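PDB 2VVW: protein A52 from Vaccinia virus, which uses a Bcl-2-like fold to suppress host innate immunity, binding TRAF6 to activate p38 and IRAK2 to inhibit NF-kappa-B signalling. Local coordinates for residues D19-I24 / D139-I144; I100-L105 / L131-H136; F45-K50 / Q146-Y151. All blocks are in the same frame, centred on the assembly; numbering follows the deposited sequence.

Contact 1: D19-I24 / D139-I144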
loop_
_atom_site.group_PDB
_atom_site.type_symbol
_atom_site.label_atom_id
_atom_site.label_comp_id
_atom_site.label_asym_id
_atom_site.label_seq_id
_atom_site.Cartn_x
_atom_site.Cartn_y
_atom_site.Cartn_z
ATOM N N ASP A 19 17.217 6.075 0.764
ATOM C CA ASP A 19 15.783 6.087 1.026
ATOM C C ASP A 19 15.155 7.263 0.289
ATOM O O ASP A 19 15.464 8.417 0.597
ATOM C CB ASP A 19 15.512 6.235 2.513
ATOM C CG ASP A 19 15.978 5.058 3.318
ATOM O OD1 ASP A 19 15.650 3.909 2.949
ATOM O OD2 ASP A 19 16.651 5.284 4.348
ATOM N N GLU A 20 14.276 6.971 -0.670
ATOM C CA GLU A 20 13.676 8.012 -1.527
ATOM C C GLU A 20 12.494 8.683 -0.854
ATOM O O GLU A 20 11.578 8.015 -0.394
ATOM C CB GLU A 20 13.229 7.419 -2.858
ATOM C CG GLU A 20 14.377 6.907 -3.716
ATOM C CD GLU A 20 13.922 5.923 -4.773
ATOM O OE1 GLU A 20 12.873 5.264 -4.568
ATOM O OE2 GLU A 20 14.616 5.794 -5.804
ATOM N N MET A 21 12.509 10.014 -0.828
ATOM C CA MET A 21 11.453 10.781 -0.157
ATOM C C MET A 21 10.038 10.455 -0.696
ATOM O O MET A 21 9.113 10.257 0.076
ATOM C CB MET A 21 11.767 12.290 -0.227
ATOM C CG MET A 21 11.091 13.116 0.848
ATOM S SD MET A 21 11.633 12.628 2.501
ATOM C CE MET A 21 10.047 12.362 3.313
ATOM N N PHE A 22 9.874 10.324 -2.007
ATOM C CA PHE A 22 8.531 10.034 -2.526
ATOM C C PHE A 22 8.013 8.642 -2.115
ATOM O O PHE A 22 6.844 8.490 -1.756
ATOM C CB PHE A 22 8.440 10.199 -4.044
ATOM C CG PHE A 22 7.010 10.228 -4.537
ATOM C CD1 PHE A 22 6.230 11.367 -4.376
ATOM C CD2 PHE A 22 6.427 9.093 -5.098
ATOM C CE1 PHE A 22 4.904 11.385 -4.805
ATOM C CE2 PHE A 22 5.093 9.108 -5.527
ATOM C CZ PHE A 22 4.339 10.242 -5.370
ATOM N N THR A 23 8.890 7.641 -2.121
ATOM C CA THR A 23 8.512 6.302 -1.649
ATOM C C THR A 23 8.107 6.314 -0.184
ATOM O O THR A 23 7.154 5.646 0.206
ATOM C CB THR A 23 9.631 5.311 -1.825
ATOM O OG1 THR A 23 10.059 5.333 -3.185
ATOM C CG2 THR A 23 9.160 3.891 -1.458
ATOM N N ILE A 24 8.849 7.066 0.625
ATOM C CA ILE A 24 8.538 7.208 2.033
ATOM C C ILE A 24 7.140 7.777 2.212
ATOM O O ILE A 24 6.337 7.269 3.025
ATOM C CB ILE A 24 9.592 8.101 2.762
ATOM C CG1 ILE A 24 10.936 7.348 2.900
ATOM C CG2 ILE A 24 9.104 8.503 4.112
ATOM C CD1 ILE A 24 12.110 8.248 3.312
ATOM N N ASP A 139 13.846 17.016 -1.717
ATOM C CA ASP A 139 15.219 17.036 -1.183
ATOM C C ASP A 139 15.341 17.865 0.099
ATOM O O ASP A 139 16.022 17.470 1.046
ATOM C CB ASP A 139 16.203 17.613 -2.209
ATOM C CG ASP A 139 16.495 16.668 -3.361
ATOM O OD1 ASP A 139 16.368 15.442 -3.187
ATOM O OD2 ASP A 139 16.883 17.159 -4.454
ATOM N N LYS A 140 14.724 19.037 0.114
ATOM C CA LYS A 140 14.805 19.925 1.281
ATOM C C LYS A 140 14.059 19.341 2.473
ATOM O O LYS A 140 14.535 19.418 3.619
ATOM C CB LYS A 140 14.264 21.318 0.937
ATOM C CG LYS A 140 15.141 22.054 -0.088
ATOM C CD LYS A 140 14.593 23.433 -0.453
ATOM C CE LYS A 140 15.280 24.534 0.353
ATOM N NZ LYS A 140 16.719 24.730 -0.042
ATOM N N ILE A 141 12.904 18.736 2.201
ATOM C CA ILE A 141 12.123 18.092 3.258
ATOM C C ILE A 141 12.933 16.962 3.905
ATOM O O ILE A 141 12.951 16.812 5.138
ATOM C CB ILE A 141 10.792 17.529 2.721
ATOM C CG1 ILE A 141 9.821 18.666 2.338
ATOM C CG2 ILE A 141 10.120 16.646 3.772
ATOM C CD1 ILE A 141 8.725 18.251 1.339
ATOM N N LYS A 142 13.593 16.172 3.057
ATOM C CA LYS A 142 14.438 15.052 3.495
ATOM C C LYS A 142 15.544 15.524 4.440
ATOM O O LYS A 142 15.735 14.954 5.512
ATOM C CB LYS A 142 15.045 14.346 2.278
ATOM C CG LYS A 142 15.642 12.985 2.585
ATOM C CD LYS A 142 16.411 12.443 1.391
ATOM C CE LYS A 142 16.892 11.033 1.652
ATOM N NZ LYS A 142 17.494 10.442 0.447
ATOM N N SER A 143 16.243 16.584 4.041
ATOM C CA SER A 143 17.274 17.195 4.873
ATOM C C SER A 143 16.757 17.627 6.227
ATOM O O SER A 143 17.418 17.422 7.229
ATOM C CB SER A 143 17.896 18.390 4.165
ATOM O OG SER A 143 18.636 17.948 3.052
ATOM N N ILE A 144 15.574 18.235 6.244
ATOM C CA ILE A 144 14.967 18.690 7.484
ATOM C C ILE A 144 14.665 17.499 8.379
ATOM O O ILE A 144 14.989 17.534 9.568
ATOM C CB ILE A 144 13.706 19.557 7.216
ATOM C CG1 ILE A 144 14.135 20.936 6.699
ATOM C CG2 ILE A 144 12.833 19.719 8.487
ATOM C CD1 ILE A 144 12.982 21.837 6.265
#
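K142 reaches from helix 135-153 to the backbone of D19, just ahead of helix 21-35, and so ties the first helix of this Bcl-2-like fold to its last. Its NZ donates to D19 O at 2.9 Å; the donor lies 33° out of the carbonyl plane, with a C=O...N angle of 145°. The lysine can span the gap because CG stands anti to the backbone N (chi1 -165°) and every later torsion is extended. Its aliphatic part runs antiparallel alongside M21, and M21 SD rests 3.8 Å from K142 CB. Bent at chi2 and chi3, the methionine brings its methyl toward I141, one residue before K142: M21 CE lies 4.3 Å from I141 CG2. L138 and L145 of helix 135-153 also touch M21.

Further out, the ammonium group has weak additional hydrogen bonds to the carbonyls of L16 and D17, so three backbone carbonyls gather round it. The D19 carboxylate is engaged elsewhere: OD1 bonds to the Y9 hydroxyl, and OD2 to the Y12 hydroxyl and L16 N. These bonds probably help hold the loop that presents D19 O, while D19 OD2 itself stays 6.5 Å from K142 NZ.

Contact 2: I100-L105 / L131-H136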
loop_
_atom_site.group_PDB
_atom_site.type_symbol
_atom_site.label_atom_id
_atom_site.label_comp_id
_atom_site.label_asym_id
_atom_site.label_seq_id
_atom_site.Cartn_x
_atom_site.Cartn_y
_atom_site.Cartn_z
ATOM N N ILE A 100 5.794 21.116 3.684
ATOM C CA ILE A 100 5.636 20.351 4.917
ATOM C C ILE A 100 4.190 20.446 5.436
ATOM O O ILE A 100 3.571 19.439 5.790
ATOM C CB ILE A 100 6.632 20.834 5.989
ATOM C CG1 ILE A 100 8.057 20.376 5.615
ATOM C CG2 ILE A 100 6.226 20.343 7.372
ATOM C CD1 ILE A 100 9.191 21.036 6.423
ATOM N N SER A 101 3.639 21.654 5.486
ATOM C CA SER A 101 2.251 21.831 5.957
ATOM C C SER A 101 1.285 21.057 5.060
ATOM O O SER A 101 0.306 20.469 5.513
ATOM C CB SER A 101 1.840 23.308 5.959
ATOM O OG SER A 101 2.565 24.079 6.901
ATOM N N MET A 102 1.566 21.074 3.769
ATOM C CA MET A 102 0.733 20.389 2.808
ATOM C C MET A 102 0.761 18.872 3.016
ATOM O O MET A 102 -0.269 18.212 2.872
ATOM C CB MET A 102 1.166 20.785 1.408
ATOM C CG MET A 102 0.306 20.228 0.336
ATOM S SD MET A 102 1.050 18.707 -0.263
ATOM C CE MET A 102 -0.309 18.127 -1.297
ATOM N N ILE A 103 1.914 18.321 3.396
ATOM C CA ILE A 103 2.004 16.893 3.692
ATOM C C ILE A 103 1.134 16.596 4.913
ATOM O O ILE A 103 0.362 15.638 4.918
ATOM C CB ILE A 103 3.459 16.441 3.928
ATOM C CG1 ILE A 103 4.222 16.351 2.604
ATOM C CG2 ILE A 103 3.519 15.087 4.613
ATOM C CD1 ILE A 103 5.764 16.301 2.789
ATOM N N GLY A 104 1.219 17.444 5.921
ATOM C CA GLY A 104 0.368 17.286 7.100
ATOM C C GLY A 104 -1.118 17.389 6.798
ATOM O O GLY A 104 -1.925 16.735 7.445
ATOM N N LEU A 105 -1.467 18.226 5.821
ATOM C CA LEU A 105 -2.850 18.419 5.396
ATOM C C LEU A 105 -3.374 17.146 4.739
ATOM O O LEU A 105 -4.460 16.687 5.054
ATOM C CB LEU A 105 -2.934 19.591 4.413
ATOM C CG LEU A 105 -4.290 19.896 3.764
ATOM C CD1 LEU A 105 -5.211 20.587 4.754
ATOM C CD2 LEU A 105 -4.089 20.737 2.500
ATOM N N LEU A 131 1.525 17.426 -7.517
ATOM C CA LEU A 131 1.138 18.766 -8.014
ATOM C C LEU A 131 1.865 19.882 -7.274
ATOM O O LEU A 131 2.153 20.937 -7.838
ATOM C CB LEU A 131 -0.371 19.030 -7.838
ATOM C CG LEU A 131 -1.389 18.470 -8.827
ATOM C CD1 LEU A 131 -2.788 18.748 -8.286
ATOM C CD2 LEU A 131 -1.201 19.076 -10.221
ATOM N N PHE A 132 2.127 19.652 -5.996
ATOM C CA PHE A 132 2.521 20.717 -5.079
ATOM C C PHE A 132 4.019 20.727 -4.737
ATOM O O PHE A 132 4.611 21.804 -4.575
ATOM C CB PHE A 132 1.682 20.568 -3.810
ATOM C CG PHE A 132 1.623 21.806 -2.950
ATOM C CD1 PHE A 132 0.611 22.735 -3.115
ATOM C CD2 PHE A 132 2.562 22.022 -1.946
ATOM C CE1 PHE A 132 0.550 23.875 -2.304
ATOM C CE2 PHE A 132 2.500 23.149 -1.133
ATOM C CZ PHE A 132 1.498 24.081 -1.314
ATOM N N ILE A 133 4.614 19.536 -4.623
ATOM C CA ILE A 133 5.993 19.359 -4.137
ATOM C C ILE A 133 6.891 18.763 -5.214
ATOM O O ILE A 133 6.769 17.592 -5.562
ATOM C CB ILE A 133 6.021 18.438 -2.886
ATOM C CG1 ILE A 133 4.900 18.824 -1.927
ATOM C CG2 ILE A 133 7.369 18.533 -2.183
ATOM C CD1 ILE A 133 4.944 18.098 -0.595
ATOM N N ASN A 134 7.783 19.577 -5.768
ATOM C CA ASN A 134 8.736 19.092 -6.762
ATOM C C ASN A 134 9.922 18.403 -6.096
ATOM O O ASN A 134 10.032 18.402 -4.879
ATOM C CB ASN A 134 9.185 20.229 -7.706
ATOM C CG ASN A 134 9.991 21.333 -6.998
ATOM O OD1 ASN A 134 10.591 21.122 -5.941
ATOM N ND2 ASN A 134 10.033 22.511 -7.616
ATOM N N ASP A 135 10.824 17.842 -6.901
ATOM C CA ASP A 135 11.960 17.068 -6.372
ATOM C C ASP A 135 12.948 17.915 -5.561
ATOM O O ASP A 135 13.526 17.447 -4.584
ATOM C CB ASP A 135 12.677 16.332 -7.517
ATOM C CG ASP A 135 11.851 15.176 -8.066
ATOM O OD1 ASP A 135 10.901 14.741 -7.381
ATOM O OD2 ASP A 135 12.143 14.704 -9.175
ATOM N N HIS A 136 13.112 19.166 -5.967
ATOM C CA HIS A 136 13.908 20.131 -5.210
ATOM C C HIS A 136 13.380 20.277 -3.789
ATOM O O HIS A 136 14.138 20.207 -2.820
ATOM C CB HIS A 136 13.898 21.484 -5.926
ATOM C CG HIS A 136 14.709 22.538 -5.241
ATOM N ND1 HIS A 136 16.068 22.669 -5.425
ATOM C CD2 HIS A 136 14.347 23.526 -4.387
ATOM C CE1 HIS A 136 16.512 23.690 -4.713
ATOM N NE2 HIS A 136 15.489 24.221 -4.066
#
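M102 lays its side chain over one face of the F132 ring, joining the long helix 96-115 of this Bcl-2-like domain to the last turn of helix 123-132. The aromatic part of the contact is a CH-pi interaction: M102 CG stands 3.9 Å from the ring centroid and 19° off the normal, displaced toward the rim. M102 CB stands above the rim at CE2. The sulfur makes a Met-aromatic contact of an oblique kind, with SD 4.7 Å from the F132 centroid and 39° off the normal. M102 leaves its backbone with CG anti to N (chi1 -175°), then bends at chi2 and runs back along the phenylalanine, bringing CE near F132 CB; the two chains point opposite ways as they overlap.

The remaining interactions centre on the aliphatic I133. The first residue to leave helical geometry after F132, it turns its CD1 into the angle between M102 and I103, 4.0 Å from M102 SD and 3.7 Å from I103 CG1. The two isoleucine side chains meet at about a right angle, and I133 CG1 also lies at the edge of the F132 ring, in its plane.

I133 thus brings the link between two helices into the apolar interior. Directly after it N134 starts helix 135-153 as its N-cap, OD1 accepting from M137 N. Around the contact, A128 and I129 of helix 123-132 pack on M102, L138 and I141 of helix 135-153 pack on I133, and F51 of helix 51-59 packs on I103.

Contact 3: F45-K50 / Q146-Y151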
loop_
_atom_site.group_PDB
_atom_site.type_symbol
_atom_site.label_atom_id
_atom_site.label_comp_id
_atom_site.label_asym_id
_atom_site.label_seq_id
_atom_site.Cartn_x
_atom_site.Cartn_y
_atom_site.Cartn_z
ATOM N N PHE A 45 8.277 7.915 10.385
ATOM C CA PHE A 45 6.850 8.258 10.330
ATOM C C PHE A 45 6.432 9.143 11.507
ATOM O O PHE A 45 5.623 10.042 11.332
ATOM C CB PHE A 45 5.967 6.988 10.323
ATOM C CG PHE A 45 5.859 6.301 8.963
ATOM C CD1 PHE A 45 6.687 6.635 7.912
ATOM C CD2 PHE A 45 4.928 5.294 8.772
ATOM C CE1 PHE A 45 6.571 5.983 6.694
ATOM C CE2 PHE A 45 4.796 4.650 7.557
ATOM C CZ PHE A 45 5.632 4.986 6.525
ATOM N N ASN A 46 6.972 8.890 12.694
ATOM C CA ASN A 46 6.643 9.749 13.843
ATOM C C ASN A 46 7.059 11.228 13.636
ATOM O O ASN A 46 6.378 12.142 14.115
ATOM C CB ASN A 46 7.197 9.175 15.156
ATOM C CG ASN A 46 6.303 8.082 15.755
ATOM O OD1 ASN A 46 5.091 8.022 15.504
ATOM N ND2 ASN A 46 6.903 7.219 16.560
ATOM N N GLU A 47 8.143 11.469 12.901
ATOM C CA GLU A 47 8.519 12.845 12.536
ATOM C C GLU A 47 7.567 13.438 11.504
ATOM O O GLU A 47 7.169 14.611 11.613
ATOM C CB GLU A 47 9.954 12.919 11.996
ATOM C CG GLU A 47 11.013 12.740 13.051
ATOM C CD GLU A 47 10.908 13.763 14.179
ATOM O OE1 GLU A 47 10.741 14.962 13.879
ATOM O OE2 GLU A 47 10.996 13.365 15.359
ATOM N N ILE A 48 7.204 12.634 10.510
ATOM C CA ILE A 48 6.305 13.095 9.468
ATOM C C ILE A 48 4.945 13.436 10.087
ATOM O O ILE A 48 4.312 14.416 9.702
ATOM C CB ILE A 48 6.167 12.090 8.321
ATOM C CG1 ILE A 48 7.520 11.902 7.614
ATOM C CG2 ILE A 48 5.126 12.587 7.301
ATOM C CD1 ILE A 48 7.537 10.792 6.646
ATOM N N LYS A 49 4.529 12.649 11.077
ATOM C CA LYS A 49 3.276 12.880 11.795
ATOM C C LYS A 49 3.233 14.258 12.476
ATOM O O LYS A 49 2.169 14.870 12.603
ATOM C CB LYS A 49 3.056 11.755 12.806
ATOM C CG LYS A 49 1.753 11.869 13.575
ATOM C CD LYS A 49 1.239 10.526 14.118
ATOM C CE LYS A 49 1.997 10.037 15.325
ATOM N NZ LYS A 49 1.118 9.204 16.218
ATOM N N LYS A 50 4.392 14.763 12.887
ATOM C CA LYS A 50 4.466 16.095 13.460
ATOM C C LYS A 50 4.064 17.192 12.462
ATOM O O LYS A 50 3.721 18.291 12.881
ATOM C CB LYS A 50 5.859 16.356 14.052
ATOM C CG LYS A 50 6.206 15.435 15.197
ATOM C CD LYS A 50 7.562 15.768 15.780
ATOM C CE LYS A 50 7.971 14.747 16.834
ATOM N NZ LYS A 50 9.320 15.045 17.380
ATOM N N GLN A 146 16.002 14.470 8.314
ATOM C CA GLN A 146 17.270 13.912 8.752
ATOM C C GLN A 146 17.822 14.671 9.952
ATOM O O GLN A 146 18.252 14.049 10.929
ATOM C CB GLN A 146 18.280 13.919 7.610
ATOM C CG GLN A 146 18.005 12.886 6.524
ATOM C CD GLN A 146 18.960 13.009 5.337
ATOM O OE1 GLN A 146 19.330 14.108 4.938
ATOM N NE2 GLN A 146 19.365 11.878 4.779
ATOM N N ASN A 147 17.811 16.002 9.876
ATOM C CA ASN A 147 18.232 16.841 11.002
ATOM C C ASN A 147 17.433 16.550 12.260
ATOM O O ASN A 147 17.995 16.432 13.346
ATOM C CB ASN A 147 18.068 18.335 10.683
ATOM C CG ASN A 147 19.104 18.844 9.714
ATOM O OD1 ASN A 147 20.226 18.347 9.667
ATOM N ND2 ASN A 147 18.729 19.846 8.927
ATOM N N ARG A 148 16.116 16.464 12.107
ATOM C CA ARG A 148 15.230 16.257 13.250
ATOM C C ARG A 148 15.448 14.894 13.890
ATOM O O ARG A 148 15.346 14.758 15.113
ATOM C CB ARG A 148 13.772 16.430 12.836
ATOM C CG ARG A 148 13.419 17.889 12.563
ATOM C CD ARG A 148 11.966 18.086 12.174
ATOM N NE ARG A 148 11.694 19.487 11.823
ATOM C CZ ARG A 148 10.506 19.976 11.462
ATOM N NH1 ARG A 148 9.434 19.203 11.411
ATOM N NH2 ARG A 148 10.394 21.259 11.149
ATOM N N LEU A 149 15.763 13.898 13.066
ATOM C CA LEU A 149 16.053 12.549 13.567
ATOM C C LEU A 149 17.361 12.509 14.370
ATOM O O LEU A 149 17.444 11.833 15.397
ATOM C CB LEU A 149 16.081 11.542 12.413
ATOM C CG LEU A 149 14.679 11.270 11.851
ATOM C CD1 LEU A 149 14.731 10.579 10.494
ATOM C CD2 LEU A 149 13.858 10.445 12.839
ATOM N N VAL A 150 18.372 13.238 13.904
ATOM C CA VAL A 150 19.636 13.375 14.646
ATOM C C VAL A 150 19.388 13.936 16.052
ATOM O O VAL A 150 19.914 13.410 17.030
ATOM C CB VAL A 150 20.660 14.266 13.882
ATOM C CG1 VAL A 150 21.791 14.712 14.801
ATOM C CG2 VAL A 150 21.211 13.516 12.671
ATOM N N TYR A 151 18.570 14.982 16.144
ATOM C CA TYR A 151 18.195 15.565 17.438
ATOM C C TYR A 151 17.491 14.545 18.339
ATOM O O TYR A 151 17.715 14.525 19.549
ATOM C CB TYR A 151 17.311 16.807 17.250
HETATM O O HOH W 1 9.147 16.359 12.181
#
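E47 sets its side chain against R148 and L149 of helix 135-153, carboxylate OE1 across the arginine's CB-to-CD stem and methylene CG against the leucine. E47 OE1 lies 3.5 Å from R148 CB, while E47 CG packs 3.7 Å from L149 CD2. The bend at chi2 (-58°) brings the carboxylate within reach of K50, three residues on, whose NZ donates to E47 OE2 at 3.1 Å in a salt bridge, on the syn side and 29° out of the carboxylate plane. R148 runs extended past it, and the carboxylate and guanidinium planes stand 79° apart.

The two charged groups do not pair directly: E47 OE1 is 5.1 Å from R148 NE. A water joins them, donating to the E47 main-chain O and to carboxylate OE1, both at 2.7 Å, and accepting from R148 NH1 at 3.0 Å, at the edge of the guanidinium, in its plane. Y97 of helix 96-115 touches R148; L145 and V152 touch E47.

The contact thus joins helix 43-49 to helix 135-153 through apolar packing on one flank and a water bridge on the other. Held by a lysine and a water, the buried E47 carboxylate is probably stabilised as the anion.

Overall arrangement
All three contacts are largely buried. Contacts 1 and 3 take their partners from helix 135-153, in its middle and toward its C-terminal half; contact 2 is made by the end of helix 123-132 and the link that leads into helix 135-153. Contact 2 is the innermost, about 7 Å from the chain centre to its own centre; its four touching residues are all buried, and it is wholly apolar and aromatic. Contacts 1 and 3, at about 12 and 13 Å, each bring in a partly exposed charged side chain: K142 bonds a backbone carbonyl in contact 1, R148 a bridging water in contact 3. Isoleucines join them into one interior: I141 packs on I103, I24 on I48, and I48 on I103.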